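Local coordinates for protein putative O-methyltransferase (Klebsiella pneumoniae subsp. pneumoniae, PDB 3TFW) that probably transfers methyl groups from S-adenosylmethionine to hydroxyl oxygens of a substrate, as a class I O-methyltransferase would, at residues N37-P43 and H99-V103; I67-L73 and Q90-E95; A124-E129 and H151-W155. One frame throughout, in Å; residues are numbered along the deposited sequence.

Interaction 1 of 3, residues N37-P43 and H99-V103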
ATOM      1  N   ASN A  37      -7.467  25.193  -2.854  1.00 20.00           N
ATOM      2  CA  ASN A  37      -6.627  24.833  -3.999  1.00 20.16           C
ATOM      3  C   ASN A  37      -7.291  25.152  -5.336  1.00 20.39           C
ATOM      4  O   ASN A  37      -6.670  25.743  -6.225  1.00 19.98           O
ATOM      5  CB  ASN A  37      -6.243  23.343  -3.938  1.00 19.98           C
ATOM      6  CG  ASN A  37      -5.282  23.039  -2.805  1.00 20.08           C
ATOM      7  OD1 ASN A  37      -4.868  23.936  -2.079  1.00 18.61           O
ATOM      8  ND2 ASN A  37      -4.914  21.769  -2.657  1.00 20.11           N
ATOM      9  N   HIS A  38      -8.549  24.742  -5.466  1.00 21.47           N
ATOM     10  CA  HIS A  38      -9.320  24.978  -6.688  1.00 22.76           C
ATOM     11  C   HIS A  38      -9.536  26.468  -6.918  1.00 22.64           C
ATOM     12  O   HIS A  38      -9.304  26.967  -8.007  1.00 23.06           O
ATOM     13  CB  HIS A  38     -10.665  24.250  -6.635  1.00 23.18           C
ATOM     14  CG  HIS A  38     -10.547  22.761  -6.741  1.00 25.34           C
ATOM     15  ND1 HIS A  38     -11.524  21.903  -6.287  1.00 28.67           N
ATOM     16  CD2 HIS A  38      -9.558  21.980  -7.232  1.00 26.99           C
ATOM     17  CE1 HIS A  38     -11.146  20.654  -6.505  1.00 28.45           C
ATOM     18  NE2 HIS A  38      -9.954  20.674  -7.073  1.00 28.43           N
ATOM     19  N   ARG A  39      -9.962  27.169  -5.870  1.00 23.34           N
ATOM     20  CA  ARG A  39     -10.134  28.621  -5.918  1.00 23.28           C
ATOM     21  C   ARG A  39      -8.859  29.340  -6.380  1.00 23.14           C
ATOM     22  O   ARG A  39      -8.918  30.270  -7.194  1.00 22.30           O
ATOM     23  CB  ARG A  39     -10.609  29.137  -4.553  1.00 23.48           C
ATOM     24  CG  ARG A  39     -10.859  30.643  -4.485  1.00 25.26           C
ATOM     25  CD  ARG A  39     -11.574  31.021  -3.192  1.00 27.78           C
ATOM     26  NE  ARG A  39     -12.729  30.156  -2.955  1.00 30.94           N
ATOM     27  CZ  ARG A  39     -12.840  29.286  -1.951  1.00 31.84           C
ATOM     28  NH1 ARG A  39     -11.877  29.168  -1.044  1.00 30.51           N
ATOM     29  NH2 ARG A  39     -13.934  28.536  -1.848  1.00 32.52           N
ATOM     30  N   ALA A  40      -7.700  28.891  -5.888  1.00 22.79           N
ATOM     31  CA  ALA A  40      -6.425  29.459  -6.323  1.00 22.71           C
ATOM     32  C   ALA A  40      -6.014  29.046  -7.736  1.00 22.35           C
ATOM     33  O   ALA A  40      -4.995  29.505  -8.244  1.00 22.53           O
ATOM     34  CB  ALA A  40      -5.310  29.127  -5.318  1.00 22.67           C
ATOM     35  N   GLY A  41      -6.790  28.170  -8.369  1.00 22.41           N
ATOM     36  CA  GLY A  41      -6.498  27.766  -9.750  1.00 22.25           C
ATOM     37  C   GLY A  41      -5.307  26.826  -9.907  1.00 22.56           C
ATOM     38  O   GLY A  41      -4.690  26.764 -10.979  1.00 22.90           O
ATOM     39  N   LEU A  42      -4.979  26.097  -8.844  1.00 22.28           N
ATOM     40  CA  LEU A  42      -3.867  25.148  -8.881  1.00 22.66           C
ATOM     41  C   LEU A  42      -4.192  23.990  -9.825  1.00 22.76           C
ATOM     42  O   LEU A  42      -5.364  23.639  -9.970  1.00 22.89           O
ATOM     43  CB  LEU A  42      -3.601  24.579  -7.488  1.00 21.93           C
ATOM     44  CG  LEU A  42      -3.160  25.490  -6.341  1.00 23.21           C
ATOM     45  CD1 LEU A  42      -2.610  24.651  -5.195  1.00 22.73           C
ATOM     46  CD2 LEU A  42      -2.132  26.504  -6.804  1.00 23.07           C
ATOM     47  N   PRO A  43      -3.162  23.385 -10.456  1.00 23.37           N
ATOM     48  CA  PRO A  43      -3.441  22.108 -11.126  1.00 23.28           C
ATOM     49  C   PRO A  43      -4.021  21.118 -10.117  1.00 23.78           C
ATOM     50  O   PRO A  43      -3.563  21.066  -8.960  1.00 22.78           O
ATOM     51  CB  PRO A  43      -2.059  21.638 -11.603  1.00 23.71           C
ATOM     52  CG  PRO A  43      -1.185  22.843 -11.574  1.00 24.26           C
ATOM     53  CD  PRO A  43      -1.732  23.742 -10.504  1.00 23.53           C
ATOM     54  N   HIS A  99       3.389  30.779  -5.995  1.00 20.22           N
ATOM     55  CA  HIS A  99       1.941  30.776  -5.808  1.00 20.09           C
ATOM     56  C   HIS A  99       1.451  29.504  -5.093  1.00 19.69           C
ATOM     57  O   HIS A  99       0.600  29.590  -4.211  1.00 19.52           O
ATOM     58  CB  HIS A  99       1.213  30.979  -7.142  1.00 20.87           C
ATOM     59  CG  HIS A  99      -0.280  30.952  -7.028  1.00 22.77           C
ATOM     60  ND1 HIS A  99      -0.969  31.686  -6.083  1.00 25.05           N
ATOM     61  CD2 HIS A  99      -1.219  30.292  -7.747  1.00 23.57           C
ATOM     62  CE1 HIS A  99      -2.264  31.466  -6.217  1.00 24.08           C
ATOM     63  NE2 HIS A  99      -2.442  30.629  -7.223  1.00 25.36           N
ATOM     64  N   HIS A 100       1.986  28.339  -5.453  1.00 18.84           N
ATOM     65  CA  HIS A 100       1.651  27.115  -4.717  1.00 18.72           C
ATOM     66  C   HIS A 100       2.098  27.234  -3.258  1.00 17.75           C
ATOM     67  O   HIS A 100       1.355  26.875  -2.358  1.00 17.16           O
ATOM     68  CB  HIS A 100       2.266  25.863  -5.355  1.00 18.94           C
ATOM     69  CG  HIS A 100       1.822  25.605  -6.763  1.00 22.24           C
ATOM     70  ND1 HIS A 100       2.024  24.396  -7.391  1.00 26.43           N
ATOM     71  CD2 HIS A 100       1.208  26.400  -7.672  1.00 24.84           C
ATOM     72  CE1 HIS A 100       1.545  24.453  -8.621  1.00 26.60           C
ATOM     73  NE2 HIS A 100       1.048  25.659  -8.818  1.00 25.39           N
ATOM     74  N   ALA A 101       3.307  27.737  -3.029  1.00 17.58           N
ATOM     75  CA  ALA A 101       3.811  27.869  -1.654  1.00 17.58           C
ATOM     76  C   ALA A 101       2.900  28.759  -0.808  1.00 17.79           C
ATOM     77  O   ALA A 101       2.614  28.433   0.339  1.00 17.66           O
ATOM     78  CB  ALA A 101       5.235  28.386  -1.632  1.00 17.55           C
ATOM     79  N   GLN A 102       2.430  29.860  -1.397  1.00 18.36           N
ATOM     80  CA  GLN A 102       1.503  30.778  -0.727  1.00 19.04           C
ATOM     81  C   GLN A 102       0.210  30.077  -0.313  1.00 18.15           C
ATOM     82  O   GLN A 102      -0.241  30.187   0.824  1.00 17.99           O
ATOM     83  CB  GLN A 102       1.199  31.970  -1.638  1.00 20.05           C
ATOM     84  CG  GLN A 102       0.216  32.973  -1.044  1.00 24.02           C
ATOM     85  CD  GLN A 102      -0.234  34.032  -2.040  1.00 30.61           C
ATOM     86  OE1 GLN A 102      -0.290  33.794  -3.254  1.00 33.75           O
ATOM     87  NE2 GLN A 102      -0.578  35.209  -1.524  1.00 32.92           N
ATOM     88  N   VAL A 103      -0.385  29.351  -1.246  1.00 17.30           N
ATOM     89  CA  VAL A 103      -1.616  28.611  -0.973  1.00 17.04           C
ATOM     90  C   VAL A 103      -1.387  27.531   0.087  1.00 16.75           C
ATOM     91  O   VAL A 103      -2.179  27.376   1.023  1.00 17.15           O
ATOM     92  CB  VAL A 103      -2.166  27.988  -2.277  1.00 16.78           C
ATOM     93  CG1 VAL A 103      -3.372  27.084  -2.002  1.00 18.14           C
ATOM     94  CG2 VAL A 103      -2.527  29.090  -3.269  1.00 17.42           C
TER
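A40 and L42, just past the C-terminal end of helix 28-39, pack against H99, H100 and V103 on helix 98-110. The helix-ending piece is a Schellman motif: G41 takes positive phi (74°), G41 N bonds back to H38 O and L42 N to N37 O. This termination carries the chain out of the helix and leads L42 and P43 past the neighbouring helix of the Rossmann-like methyltransferase fold.

The polar link is a single hydrogen bond, H99 NE2 to A40 O at 3.0 Å. It is almost straight, 175° at the hydrogen, and the oxygen lies in the plane of the imidazole, at its edge. H99 can make this reach because its ring is set anti to the backbone N (chi1 179°), pointing across to the helix end. N37 is held by polar partners elsewhere: its ND2 bonds to D46, while OD1, which has a weak bond to N107, also brushes V103 CG1.

Van der Waals contacts make up the rest. The two branches of L42 divide the work, CD1 meeting V103 CG1 tip to tip at 4.1 Å and CD2 approaching H100 CD2 to 3.5 Å as the two side chains slide past each other in opposite directions. P43 crosses H100 at about a right angle, with CD 3.8 Å from NE2 of that ring. V103 uses its other methyl on A40, and the fit is tight: CG2 stands 3.5 Å from A40 CB.

Interaction 2 of 3, residues I67-L73 and Q90-E95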
ATOM      1  N   ILE A  67       9.699  13.441   8.359  1.00 12.67           N
ATOM      2  CA  ILE A  67       9.165  13.171   7.023  1.00 12.09           C
ATOM      3  C   ILE A  67       9.726  14.194   6.039  1.00 12.36           C
ATOM      4  O   ILE A  67       9.832  15.382   6.363  1.00 12.32           O
ATOM      5  CB  ILE A  67       7.610  13.212   7.008  1.00 11.81           C
ATOM      6  CG1 ILE A  67       7.041  12.170   7.988  1.00 11.09           C
ATOM      7  CG2 ILE A  67       7.070  12.962   5.571  1.00 12.15           C
ATOM      8  CD1 ILE A  67       5.514  12.264   8.211  1.00 11.64           C
ATOM      9  N   LEU A  68      10.082  13.723   4.841  1.00 11.88           N
ATOM     10  CA  LEU A  68      10.433  14.607   3.731  1.00 12.28           C
ATOM     11  C   LEU A  68       9.412  14.457   2.601  1.00 12.54           C
ATOM     12  O   LEU A  68       9.122  13.347   2.161  1.00 12.32           O
ATOM     13  CB  LEU A  68      11.845  14.298   3.211  1.00 12.00           C
ATOM     14  CG  LEU A  68      12.315  14.969   1.901  1.00 12.20           C
ATOM     15  CD1 LEU A  68      12.361  16.499   2.012  1.00 11.93           C
ATOM     16  CD2 LEU A  68      13.701  14.446   1.478  1.00 13.46           C
ATOM     17  N   GLU A  69       8.879  15.578   2.134  1.00 12.73           N
ATOM     18  CA  GLU A  69       7.967  15.568   0.997  1.00 13.05           C
ATOM     19  C   GLU A  69       8.524  16.445  -0.125  1.00 13.37           C
ATOM     20  O   GLU A  69       8.787  17.626   0.071  1.00 12.93           O
ATOM     21  CB  GLU A  69       6.592  16.084   1.416  1.00 13.14           C
ATOM     22  CG  GLU A  69       5.593  16.171   0.274  1.00 14.17           C
ATOM     23  CD  GLU A  69       4.258  16.757   0.695  1.00 17.97           C
ATOM     24  OE1 GLU A  69       4.236  17.692   1.525  1.00 18.61           O
ATOM     25  OE2 GLU A  69       3.230  16.295   0.166  1.00 18.50           O
ATOM     26  N   ILE A  70       8.678  15.869  -1.310  1.00 13.75           N
ATOM     27  CA  ILE A  70       9.142  16.626  -2.460  1.00 14.61           C
ATOM     28  C   ILE A  70       7.947  16.935  -3.384  1.00 14.94           C
ATOM     29  O   ILE A  70       7.453  16.061  -4.095  1.00 15.04           O
ATOM     30  CB  ILE A  70      10.314  15.905  -3.188  1.00 14.76           C
ATOM     31  CG1 ILE A  70      11.438  15.588  -2.186  1.00 15.88           C
ATOM     32  CG2 ILE A  70      10.824  16.763  -4.365  1.00 15.79           C
ATOM     33  CD1 ILE A  70      12.629  14.790  -2.753  1.00 16.07           C
ATOM     34  N   GLY A  71       7.497  18.189  -3.348  1.00 15.24           N
ATOM     35  CA  GLY A  71       6.350  18.659  -4.134  1.00 15.88           C
ATOM     36  C   GLY A  71       5.128  18.909  -3.259  1.00 16.61           C
ATOM     37  O   GLY A  71       4.258  18.043  -3.121  1.00 16.95           O
ATOM     38  N   THR A  72       5.060  20.098  -2.667  1.00 15.97           N
ATOM     39  CA  THR A  72       3.985  20.461  -1.739  1.00 15.89           C
ATOM     40  C   THR A  72       2.613  20.634  -2.419  1.00 15.70           C
ATOM     41  O   THR A  72       1.588  20.202  -1.884  1.00 14.88           O
ATOM     42  CB  THR A  72       4.338  21.775  -0.998  1.00 15.50           C
ATOM     43  OG1 THR A  72       5.673  21.677  -0.484  1.00 15.92           O
ATOM     44  CG2 THR A  72       3.391  22.009   0.161  1.00 16.16           C
ATOM     45  N   LEU A  73       2.613  21.253  -3.597  1.00 16.45           N
ATOM     46  CA  LEU A  73       1.386  21.753  -4.236  1.00 17.68           C
ATOM     47  C   LEU A  73       0.636  22.643  -3.234  1.00 17.58           C
ATOM     48  O   LEU A  73       1.196  23.649  -2.772  1.00 18.14           O
ATOM     49  CB  LEU A  73       0.514  20.596  -4.792  1.00 18.44           C
ATOM     50  CG  LEU A  73      -0.701  20.928  -5.688  1.00 20.12           C
ATOM     51  CD1 LEU A  73      -0.332  21.667  -6.986  1.00 22.94           C
ATOM     52  CD2 LEU A  73      -1.514  19.669  -6.012  1.00 21.89           C
ATOM     53  N   GLN A  90       8.507  16.318  12.750  1.00 16.57           N
ATOM     54  CA  GLN A  90       8.734  17.351  11.748  1.00 15.18           C
ATOM     55  C   GLN A  90       8.517  16.806  10.359  1.00 14.64           C
ATOM     56  O   GLN A  90       8.932  15.688  10.061  1.00 14.35           O
ATOM     57  CB  GLN A  90      10.157  17.873  11.817  1.00 15.29           C
ATOM     58  CG  GLN A  90      10.480  18.605  13.089  1.00 15.46           C
ATOM     59  CD  GLN A  90      11.950  18.881  13.223  1.00 15.30           C
ATOM     60  OE1 GLN A  90      12.731  18.002  13.599  1.00 19.07           O
ATOM     61  NE2 GLN A  90      12.340  20.107  12.934  1.00 14.01           N
ATOM     62  N   LEU A  91       7.901  17.623   9.514  1.00 13.18           N
ATOM     63  CA  LEU A  91       7.751  17.305   8.107  1.00 13.09           C
ATOM     64  C   LEU A  91       8.332  18.459   7.299  1.00 13.10           C
ATOM     65  O   LEU A  91       7.888  19.616   7.411  1.00 13.54           O
ATOM     66  CB  LEU A  91       6.278  17.067   7.740  1.00 13.54           C
ATOM     67  CG  LEU A  91       6.009  16.450   6.358  1.00 12.24           C
ATOM     68  CD1 LEU A  91       4.602  15.859   6.323  1.00 14.39           C
ATOM     69  CD2 LEU A  91       6.191  17.467   5.226  1.00 12.49           C
ATOM     70  N   LEU A  92       9.345  18.150   6.506  1.00 11.52           N
ATOM     71  CA  LEU A  92       9.950  19.148   5.627  1.00 11.82           C
ATOM     72  C   LEU A  92       9.324  18.973   4.249  1.00 11.64           C
ATOM     73  O   LEU A  92       9.346  17.877   3.698  1.00 10.95           O
ATOM     74  CB  LEU A  92      11.472  18.955   5.543  1.00 11.24           C
ATOM     75  CG  LEU A  92      12.190  19.813   4.497  1.00 10.55           C
ATOM     76  CD1 LEU A  92      12.098  21.298   4.848  1.00 14.18           C
ATOM     77  CD2 LEU A  92      13.654  19.402   4.319  1.00 12.36           C
ATOM     78  N   THR A  93       8.745  20.037   3.702  1.00 12.15           N
ATOM     79  CA  THR A  93       8.119  19.926   2.387  1.00 12.83           C
ATOM     80  C   THR A  93       8.684  20.984   1.446  1.00 12.99           C
ATOM     81  O   THR A  93       8.898  22.136   1.836  1.00 13.37           O
ATOM     82  CB  THR A  93       6.559  19.933   2.439  1.00 12.70           C
ATOM     83  OG1 THR A  93       6.021  19.689   1.122  1.00 14.18           O
ATOM     84  CG2 THR A  93       6.024  21.263   2.963  1.00 12.91           C
ATOM     85  N   LEU A  94       8.941  20.573   0.210  1.00 13.02           N
ATOM     86  CA  LEU A  94       9.637  21.413  -0.760  1.00 13.54           C
ATOM     87  C   LEU A  94       8.730  21.786  -1.917  1.00 14.04           C
ATOM     88  O   LEU A  94       8.107  20.913  -2.531  1.00 13.99           O
ATOM     89  CB  LEU A  94      10.878  20.680  -1.287  1.00 13.54           C
ATOM     90  CG  LEU A  94      11.780  20.053  -0.223  1.00 14.06           C
ATOM     91  CD1 LEU A  94      12.982  19.320  -0.891  1.00 13.99           C
ATOM     92  CD2 LEU A  94      12.257  21.115   0.765  1.00 14.12           C
ATOM     93  N   GLU A  95       8.654  23.087  -2.199  1.00 14.50           N
ATOM     94  CA  GLU A  95       7.812  23.611  -3.267  1.00 15.28           C
ATOM     95  C   GLU A  95       8.555  24.701  -4.027  1.00 15.80           C
ATOM     96  O   GLU A  95       9.057  25.654  -3.424  1.00 15.29           O
ATOM     97  CB  GLU A  95       6.499  24.156  -2.703  1.00 15.70           C
ATOM     98  CG  GLU A  95       5.538  24.735  -3.780  1.00 16.37           C
ATOM     99  CD  GLU A  95       5.261  23.760  -4.906  1.00 18.54           C
ATOM    100  OE1 GLU A  95       4.801  22.638  -4.617  1.00 20.11           O
ATOM    101  OE2 GLU A  95       5.504  24.116  -6.085  1.00 20.53           O
TER
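The carboxylate of E69 is met from above its plane: T93 OG1 donates to E69 OE1 at 2.7 Å, 41° out of that plane. The same oxygen is also bonded to T78 of helix 76-82. E95 offers its carboxylate differently, taking L73 N on the anti side of OE1 at 2.8 Å, tilted from the carboxylate plane, while its OE2 is held by D97 N. Between these acids T72 OG1 donates to T93 OG1 at 2.6 Å, so that hydrogen bonds run in a row from T72 through T93 to E69; T93 OG1, anti to its own backbone N (chi1 -174°), lies beside the E69 chain.

Strands 66-70 and 90-95 are the two parallel strands of a beta-alpha-beta unit, joined through helix 76-82, in the methyltransferase sheet. Their backbones bond in regular parallel register from I67 N to Q90 O up to L94 N to E69 O. Past the end of strand 66-70, G71 N and T72 N both donate to L94 O, the latter from above the carbonyl plane.

I67 and L91 share the face with E69 and T93, CB of I67 resting 3.7 Å from L91 CG. On the other face, L68 and L92 lie side by side, and L68 CD1 touches both L92 CD2 (3.9 Å) and L94 CD1 (4.1 Å).

Interaction 3 of 3, residues A124-E129 and H151-W155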
ATOM      1  N   ALA A 124      13.670  22.422  -5.601  1.00 16.30           N
ATOM      2  CA  ALA A 124      13.785  21.312  -4.653  1.00 16.40           C
ATOM      3  C   ALA A 124      15.232  20.852  -4.483  1.00 16.76           C
ATOM      4  O   ALA A 124      15.680  20.572  -3.362  1.00 15.25           O
ATOM      5  CB  ALA A 124      12.907  20.151  -5.076  1.00 16.48           C
ATOM      6  N   LEU A 125      15.973  20.802  -5.591  1.00 16.92           N
ATOM      7  CA  LEU A 125      17.369  20.344  -5.543  1.00 17.61           C
ATOM      8  C   LEU A 125      18.250  21.301  -4.757  1.00 17.97           C
ATOM      9  O   LEU A 125      19.160  20.865  -4.041  1.00 17.39           O
ATOM     10  CB  LEU A 125      17.934  20.144  -6.949  1.00 17.58           C
ATOM     11  CG  LEU A 125      17.559  18.808  -7.598  1.00 20.39           C
ATOM     12  CD1 LEU A 125      17.803  18.875  -9.104  1.00 21.85           C
ATOM     13  CD2 LEU A 125      18.320  17.640  -6.971  1.00 22.54           C
ATOM     14  N   GLN A 126      17.972  22.601  -4.880  1.00 17.95           N
ATOM     15  CA  GLN A 126      18.692  23.601  -4.095  1.00 18.79           C
ATOM     16  C   GLN A 126      18.457  23.347  -2.605  1.00 18.66           C
ATOM     17  O   GLN A 126      19.397  23.369  -1.810  1.00 18.71           O
ATOM     18  CB  GLN A 126      18.271  25.027  -4.477  1.00 19.11           C
ATOM     19  CG  GLN A 126      18.784  26.131  -3.525  1.00 21.38           C
ATOM     20  CD  GLN A 126      18.650  27.529  -4.107  1.00 24.97           C
ATOM     21  OE1 GLN A 126      17.944  27.741  -5.097  1.00 27.25           O
ATOM     22  NE2 GLN A 126      19.347  28.489  -3.504  1.00 26.05           N
ATOM     23  N   SER A 127      17.205  23.098  -2.234  1.00 18.15           N
ATOM     24  CA  SER A 127      16.876  22.833  -0.831  1.00 18.29           C
ATOM     25  C   SER A 127      17.534  21.553  -0.324  1.00 18.74           C
ATOM     26  O   SER A 127      18.080  21.542   0.783  1.00 18.69           O
ATOM     27  CB  SER A 127      15.366  22.780  -0.638  1.00 17.75           C
ATOM     28  OG  SER A 127      14.815  24.067  -0.827  1.00 17.68           O
ATOM     29  N   LEU A 128      17.497  20.492  -1.136  1.00 18.79           N
ATOM     30  CA  LEU A 128      18.145  19.222  -0.779  1.00 19.81           C
ATOM     31  C   LEU A 128      19.656  19.355  -0.605  1.00 21.32           C
ATOM     32  O   LEU A 128      20.234  18.765   0.320  1.00 21.12           O
ATOM     33  CB  LEU A 128      17.818  18.130  -1.804  1.00 19.34           C
ATOM     34  CG  LEU A 128      16.358  17.680  -1.764  1.00 18.36           C
ATOM     35  CD1 LEU A 128      15.989  16.906  -3.022  1.00 17.15           C
ATOM     36  CD2 LEU A 128      16.091  16.864  -0.503  1.00 17.54           C
ATOM     37  N   GLU A 129      20.281  20.141  -1.486  1.00 22.38           N
ATOM     38  CA  GLU A 129      21.726  20.418  -1.412  1.00 24.22           C
ATOM     39  C   GLU A 129      22.126  21.189  -0.149  1.00 25.04           C
ATOM     40  O   GLU A 129      23.285  21.124   0.273  1.00 25.60           O
ATOM     41  CB  GLU A 129      22.192  21.196  -2.652  1.00 24.05           C
ATOM     42  CG  GLU A 129      22.186  20.385  -3.937  1.00 24.81           C
ATOM     43  CD  GLU A 129      22.167  21.250  -5.184  1.00 24.93           C
ATOM     44  OE1 GLU A 129      22.205  22.490  -5.059  1.00 26.28           O
ATOM     45  OE2 GLU A 129      22.124  20.677  -6.292  1.00 26.62           O
ATOM     46  N   HIS A 151      17.411  12.168  -9.451  1.00 15.94           N
ATOM     47  CA  HIS A 151      18.149  13.031  -8.520  1.00 15.66           C
ATOM     48  C   HIS A 151      17.515  13.044  -7.132  1.00 15.28           C
ATOM     49  O   HIS A 151      18.213  13.025  -6.113  1.00 14.65           O
ATOM     50  CB  HIS A 151      18.241  14.466  -9.065  1.00 15.85           C
ATOM     51  CG  HIS A 151      18.970  14.570 -10.369  1.00 17.61           C
ATOM     52  ND1 HIS A 151      20.324  14.353 -10.483  1.00 18.19           N
ATOM     53  CD2 HIS A 151      18.532  14.885 -11.612  1.00 19.34           C
ATOM     54  CE1 HIS A 151      20.690  14.519 -11.742  1.00 20.21           C
ATOM     55  NE2 HIS A 151      19.622  14.839 -12.449  1.00 19.32           N
ATOM     56  N   TYR A 152      16.185  13.092  -7.103  1.00 14.94           N
ATOM     57  CA  TYR A 152      15.451  13.030  -5.849  1.00 14.90           C
ATOM     58  C   TYR A 152      15.707  11.713  -5.119  1.00 14.63           C
ATOM     59  O   TYR A 152      15.888  11.706  -3.902  1.00 14.24           O
ATOM     60  CB  TYR A 152      13.956  13.260  -6.080  1.00 14.96           C
ATOM     61  CG  TYR A 152      13.662  14.629  -6.647  1.00 16.07           C
ATOM     62  CD1 TYR A 152      14.366  15.748  -6.203  1.00 18.09           C
ATOM     63  CD2 TYR A 152      12.711  14.803  -7.654  1.00 19.12           C
ATOM     64  CE1 TYR A 152      14.134  17.007  -6.732  1.00 17.84           C
ATOM     65  CE2 TYR A 152      12.456  16.076  -8.186  1.00 19.56           C
ATOM     66  CZ  TYR A 152      13.177  17.162  -7.715  1.00 19.33           C
ATOM     67  OH  TYR A 152      12.941  18.416  -8.213  1.00 21.29           O
ATOM     68  N   LEU A 153      15.772  10.612  -5.866  1.00 14.11           N
ATOM     69  CA  LEU A 153      16.071   9.308  -5.263  1.00 14.79           C
ATOM     70  C   LEU A 153      17.467   9.264  -4.628  1.00 14.96           C
ATOM     71  O   LEU A 153      17.651   8.699  -3.544  1.00 14.06           O
ATOM     72  CB  LEU A 153      15.905   8.169  -6.285  1.00 14.61           C
ATOM     73  CG  LEU A 153      15.986   6.720  -5.753  1.00 15.89           C
ATOM     74  CD1 LEU A 153      15.098   6.469  -4.513  1.00 15.07           C
ATOM     75  CD2 LEU A 153      15.619   5.735  -6.857  1.00 16.79           C
ATOM     76  N   ARG A 154      18.445   9.855  -5.311  1.00 15.20           N
ATOM     77  CA  ARG A 154      19.810   9.920  -4.781  1.00 15.51           C
ATOM     78  C   ARG A 154      19.852  10.657  -3.438  1.00 14.83           C
ATOM     79  O   ARG A 154      20.430  10.154  -2.473  1.00 14.58           O
ATOM     80  CB  ARG A 154      20.762  10.562  -5.798  1.00 15.87           C
ATOM     81  CG  ARG A 154      22.183  10.763  -5.263  1.00 18.32           C
ATOM     82  CD  ARG A 154      23.125  11.316  -6.334  1.00 20.59           C
ATOM     83  NE  ARG A 154      22.855  12.716  -6.633  1.00 20.19           N
ATOM     84  CZ  ARG A 154      22.232  13.123  -7.731  1.00 20.58           C
ATOM     85  NH1 ARG A 154      21.831  12.235  -8.633  1.00 21.76           N
ATOM     86  NH2 ARG A 154      22.010  14.409  -7.935  1.00 21.45           N
ATOM     87  N   TRP A 155      19.215  11.826  -3.379  1.00 14.37           N
ATOM     88  CA  TRP A 155      19.105  12.597  -2.131  1.00 14.09           C
ATOM     89  C   TRP A 155      18.287  11.867  -1.061  1.00 13.74           C
ATOM     90  O   TRP A 155      18.627  11.912   0.130  1.00 13.95           O
ATOM     91  CB  TRP A 155      18.528  13.992  -2.411  1.00 13.87           C
ATOM     92  CG  TRP A 155      19.543  14.911  -2.985  1.00 15.31           C
ATOM     93  CD1 TRP A 155      19.571  15.427  -4.256  1.00 15.34           C
ATOM     94  CD2 TRP A 155      20.701  15.418  -2.318  1.00 16.08           C
ATOM     95  NE1 TRP A 155      20.677  16.234  -4.412  1.00 16.25           N
ATOM     96  CE2 TRP A 155      21.389  16.245  -3.243  1.00 17.55           C
ATOM     97  CE3 TRP A 155      21.222  15.263  -1.028  1.00 17.62           C
ATOM     98  CZ2 TRP A 155      22.577  16.914  -2.916  1.00 18.53           C
ATOM     99  CZ3 TRP A 155      22.408  15.927  -0.699  1.00 17.90           C
ATOM    100  CH2 TRP A 155      23.071  16.747  -1.645  1.00 19.04           C
TER
HETATM  101  O   HOH W   1      14.649  20.719  -8.557  1.00 15.74           O
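L125 and L128 of helix 124-129 pack against Y152 and W155 of helix 149-158 in a mainly apolar helix-helix contact on one side of the central sheet. The helices run nearly parallel, their segment axes 17° apart and 10.9 Å at closest approach.

W155 supplies the broadest surface. L128 CB sits over one face of its indole in a CH-pi contact, 3.9 Å from the centroid of the five-membered ring and 13° off the normal. The backbone at L128 O and E129 N lies over the same face, while E129 CG comes within 3.6 Å of W155 CZ2 toward the far end of the indole. L125 crosses W155 at about a right angle and brings CD2 to 3.7 Å from CD1 of the indole; that methyl also touches H151 CB.

Both helices follow strands in the alternating beta-alpha order of the Rossmann-like fold, 117-121 before the first and 139-142 before the second. L128 and Y152 each also touch I70 of strand 66-70. The Y152 ring, its CG anti to the carbonyl carbon (chi1 -62°), leans across to helix 124-129: L128 CD1 meets its edge at CD1, and A124 CB lies 3.6 Å from Y152 OH.

That hydroxyl is bonded to D145 and also accepts from a water, 2.9 Å from OH, which in turn accepts from L125 N. On the outer side, R154 turns back to H151, its NH1 and NH2 both donating to H151 ND1, with NH2 3.1 Å away.

How the interactions relate
Interaction 2 is the core contact, its centre about 8 Å from that of the chain; interactions 1 and 3 lie farther out, at about 17 and 15 Å, and are only partly buried. The strands of interaction 2 are tied by backbone bonds and a buried row of side-chain hydrogen bonds, whereas both helix contacts rely mostly on van der Waals packing, aliphatic groups against histidine rings and V103 in interaction 1, and against Y152 and W155 in interaction 3. Interactions 1 and 3 each touch the strand pair: helix 98-110 directly follows strand 90-95, and its H100 CB packs on L73 O and the E95 side chain, while L94 CD2 meets S127 CB.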